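Local coordinates for possible thiol-disulfide isomerase (Cytophaga hutchinsonii, PDB 3HCZ), which is of unknown function but is probably a thiol-disulfide isomerase or oxidoreductase of the thioredoxin superfamily, at residues Tyr33-Phe38 with Leu115-Lys120. Sequence-based numbering, arbitrary orientation.
Sequences YTILFF and LYVLDK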
loop_
_atom_site.group_PDB
_atom_site.type_symbol
_atom_site.label_atom_id
_atom_site.label_comp_id
_atom_site.label_asym_id
_atom_site.label_seq_id
_atom_site.Cartn_x
_atom_site.Cartn_y
_atom_site.Cartn_z
ATOM N N TYR A 33 6.570 9.435 -2.370
ATOM C CA TYR A 33 6.662 8.112 -1.706
ATOM C C TYR A 33 5.338 7.446 -1.944
ATOM O O TYR A 33 4.302 8.128 -1.895
ATOM C CB TYR A 33 6.788 8.182 -0.181
ATOM C CG TYR A 33 8.050 8.832 0.243
ATOM C CD1 TYR A 33 9.279 8.177 0.099
ATOM C CD2 TYR A 33 8.033 10.122 0.763
ATOM C CE1 TYR A 33 10.502 8.844 0.477
ATOM C CE2 TYR A 33 9.231 10.774 1.139
ATOM C CZ TYR A 33 10.447 10.111 0.997
ATOM O OH TYR A 33 11.622 10.765 1.371
ATOM N N THR A 34 5.379 6.145 -2.226
ATOM C CA THR A 34 4.168 5.325 -2.284
ATOM C C THR A 34 4.227 4.291 -1.174
ATOM O O THR A 34 5.205 3.529 -1.070
ATOM C CB THR A 34 3.981 4.573 -3.635
ATOM O OG1 THR A 34 3.981 5.517 -4.697
ATOM C CG2 THR A 34 2.629 3.724 -3.651
ATOM N N ILE A 35 3.183 4.261 -0.343
ATOM C CA ILE A 35 3.030 3.234 0.662
ATOM C C ILE A 35 2.235 2.093 0.004
ATOM O O ILE A 35 1.072 2.281 -0.374
ATOM C CB ILE A 35 2.284 3.779 1.914
ATOM C CG1 ILE A 35 2.872 5.121 2.388
ATOM C CG2 ILE A 35 2.263 2.735 3.044
ATOM C CD1 ILE A 35 4.379 5.103 2.609
ATOM N N LEU A 36 2.867 0.947 -0.151
ATOM C CA LEU A 36 2.203 -0.166 -0.699
ATOM C C LEU A 36 1.585 -0.921 0.485
ATOM O O LEU A 36 2.306 -1.426 1.348
ATOM C CB LEU A 36 3.193 -0.996 -1.533
ATOM C CG LEU A 36 2.690 -2.303 -2.103
ATOM C CD1 LEU A 36 1.330 -2.141 -2.902
ATOM C CD2 LEU A 36 3.830 -2.794 -3.024
ATOM N N PHE A 37 0.256 -1.011 0.522
ATOM C CA PHE A 37 -0.424 -1.595 1.714
ATOM C C PHE A 37 -1.403 -2.719 1.378
ATOM O O PHE A 37 -2.485 -2.469 0.853
ATOM C CB PHE A 37 -1.115 -0.450 2.490
ATOM C CG PHE A 37 -1.729 -0.854 3.773
ATOM C CD1 PHE A 37 -0.935 -1.225 4.874
ATOM C CD2 PHE A 37 -3.118 -0.874 3.906
ATOM C CE1 PHE A 37 -1.546 -1.596 6.110
ATOM C CE2 PHE A 37 -3.721 -1.246 5.121
ATOM C CZ PHE A 37 -2.926 -1.599 6.219
ATOM N N PHE A 38 -1.050 -3.957 1.738
ATOM C CA PHE A 38 -1.897 -5.103 1.415
ATOM C C PHE A 38 -2.764 -5.413 2.623
ATOM O O PHE A 38 -2.252 -5.539 3.746
ATOM C CB PHE A 38 -1.075 -6.347 1.031
ATOM C CG PHE A 38 -0.188 -6.160 -0.168
ATOM C CD1 PHE A 38 -0.657 -6.468 -1.468
ATOM C CD2 PHE A 38 1.146 -5.722 -0.008
ATOM C CE1 PHE A 38 0.159 -6.277 -2.617
ATOM C CE2 PHE A 38 1.996 -5.550 -1.152
ATOM C CZ PHE A 38 1.503 -5.814 -2.457
ATOM N N LEU A 115 2.930 -3.865 4.809
ATOM C CA LEU A 115 3.232 -2.509 4.323
ATOM C C LEU A 115 4.676 -2.404 3.768
ATOM O O LEU A 115 5.650 -2.860 4.428
ATOM C CB LEU A 115 3.045 -1.523 5.502
ATOM C CG LEU A 115 3.175 -0.021 5.243
ATOM C CD1 LEU A 115 2.414 0.705 6.315
ATOM C CD2 LEU A 115 4.664 0.394 5.274
ATOM N N TYR A 116 4.814 -1.847 2.572
ATOM C CA TYR A 116 6.128 -1.490 2.012
ATOM C C TYR A 116 6.169 -0.007 1.779
ATOM O O TYR A 116 5.143 0.581 1.472
ATOM C CB TYR A 116 6.368 -2.191 0.666
ATOM C CG TYR A 116 6.494 -3.694 0.797
ATOM C CD1 TYR A 116 7.752 -4.291 0.917
ATOM C CD2 TYR A 116 5.351 -4.526 0.812
ATOM C CE1 TYR A 116 7.876 -5.692 1.019
ATOM C CE2 TYR A 116 5.473 -5.932 0.947
ATOM C CZ TYR A 116 6.737 -6.500 1.040
ATOM O OH TYR A 116 6.929 -7.871 1.184
ATOM N N VAL A 117 7.338 0.622 1.900
ATOM C CA VAL A 117 7.463 2.011 1.517
ATOM C C VAL A 117 8.325 2.010 0.257
ATOM O O VAL A 117 9.399 1.385 0.208
ATOM C CB VAL A 117 8.129 2.880 2.634
ATOM C CG1 VAL A 117 8.214 4.346 2.212
ATOM C CG2 VAL A 117 7.318 2.729 3.967
ATOM N N LEU A 118 7.850 2.716 -0.764
ATOM C CA LEU A 118 8.589 2.815 -2.029
ATOM C C LEU A 118 8.957 4.272 -2.270
ATOM O O LEU A 118 8.185 5.170 -1.922
ATOM C CB LEU A 118 7.696 2.386 -3.216
ATOM C CG LEU A 118 6.916 1.078 -3.026
ATOM C CD1 LEU A 118 5.957 0.718 -4.188
ATOM C CD2 LEU A 118 7.889 -0.116 -2.715
ATOM N N ASP A 119 10.081 4.487 -2.935
ATOM C CA ASP A 119 10.457 5.859 -3.323
ATOM C C ASP A 119 9.717 6.364 -4.593
ATOM O O ASP A 119 8.769 5.706 -5.098
ATOM C CB ASP A 119 11.998 6.016 -3.421
ATOM C CG ASP A 119 12.596 5.415 -4.691
ATOM O OD1 ASP A 119 11.889 4.879 -5.566
ATOM O OD2 ASP A 119 13.828 5.495 -4.832
ATOM N N LYS A 120 10.131 7.532 -5.109
ATOM C CA LYS A 120 9.434 8.104 -6.271
ATOM C C LYS A 120 9.447 7.173 -7.494
ATOM O O LYS A 120 8.505 7.213 -8.298
ATOM C CB LYS A 120 9.959 9.482 -6.672
ATOM C CG LYS A 120 11.278 9.445 -7.365
ATOM C CD LYS A 120 11.578 10.800 -8.052
ATOM C CE LYS A 120 11.257 10.713 -9.538
ATOM N NZ LYS A 120 10.265 11.759 -9.934
HETATM O O HOH W 1 6.237 6.648 -5.803
#
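Ile-35 and Leu-115 touch on one face of an antiparallel strand pair, where, in the conformer modelled for the isoleucine, CG2 of Ile-35 lies 3.6 Å from CG of Leu-115. Its CG1 lies anti to the carbonyl carbon (chi1 -48°), and the turn about the CB-CG1 bond (chi2 -53°) brings CD1 alongside Val-117, with Ile-35 CD1 3.9 Å from Val-117 CG1 and nearly as close to Val-117 CG2. The ring of Phe-37 also meets Leu-115, edge-on: Phe-37 CD1 lies 4.0 Å from Leu-115 CB. An alanine at Leu-115 would probably open a gap beside CG2 of Ile-35 and rob the Phe-37 ring edge of part of its neighbour. The opposite face is built from Thr-34, Leu-36, Tyr-116 and Leu-118: CB of Leu-36 sits 4.0 Å from CB of Tyr-116, and CE2 of Phe-38 reaches CD2 of Tyr-116 at 4.0 Å.

Four backbone hydrogen bonds set this register, a reciprocal pair at Thr-34 and Leu-118 and another at Leu-36 and Tyr-116; the straightest runs from Tyr-116 N to Leu-36 O (2.8 Å, 168° at the hydrogen). Where the second strand ends, a water lies between Thr-34 OG1, in its modelled conformer, and Asp-119 O, while Asp-119 OD1 accepts from the backbone N of Asn-121 and Val-123, holding the turn into strand 124-127.

The pair lies at the middle of the mixed sheet of a thioredoxin-like fold, where it changes from parallel to antiparallel: strand 65-71 runs parallel along the far edge of 33-39, and 124-127 continues beyond 114-118. Helix 134-147 packs on the Val-117 face through Leu-134 and Phe-137, and its Glu-142 takes a hydrogen bond with Tyr-33 OH.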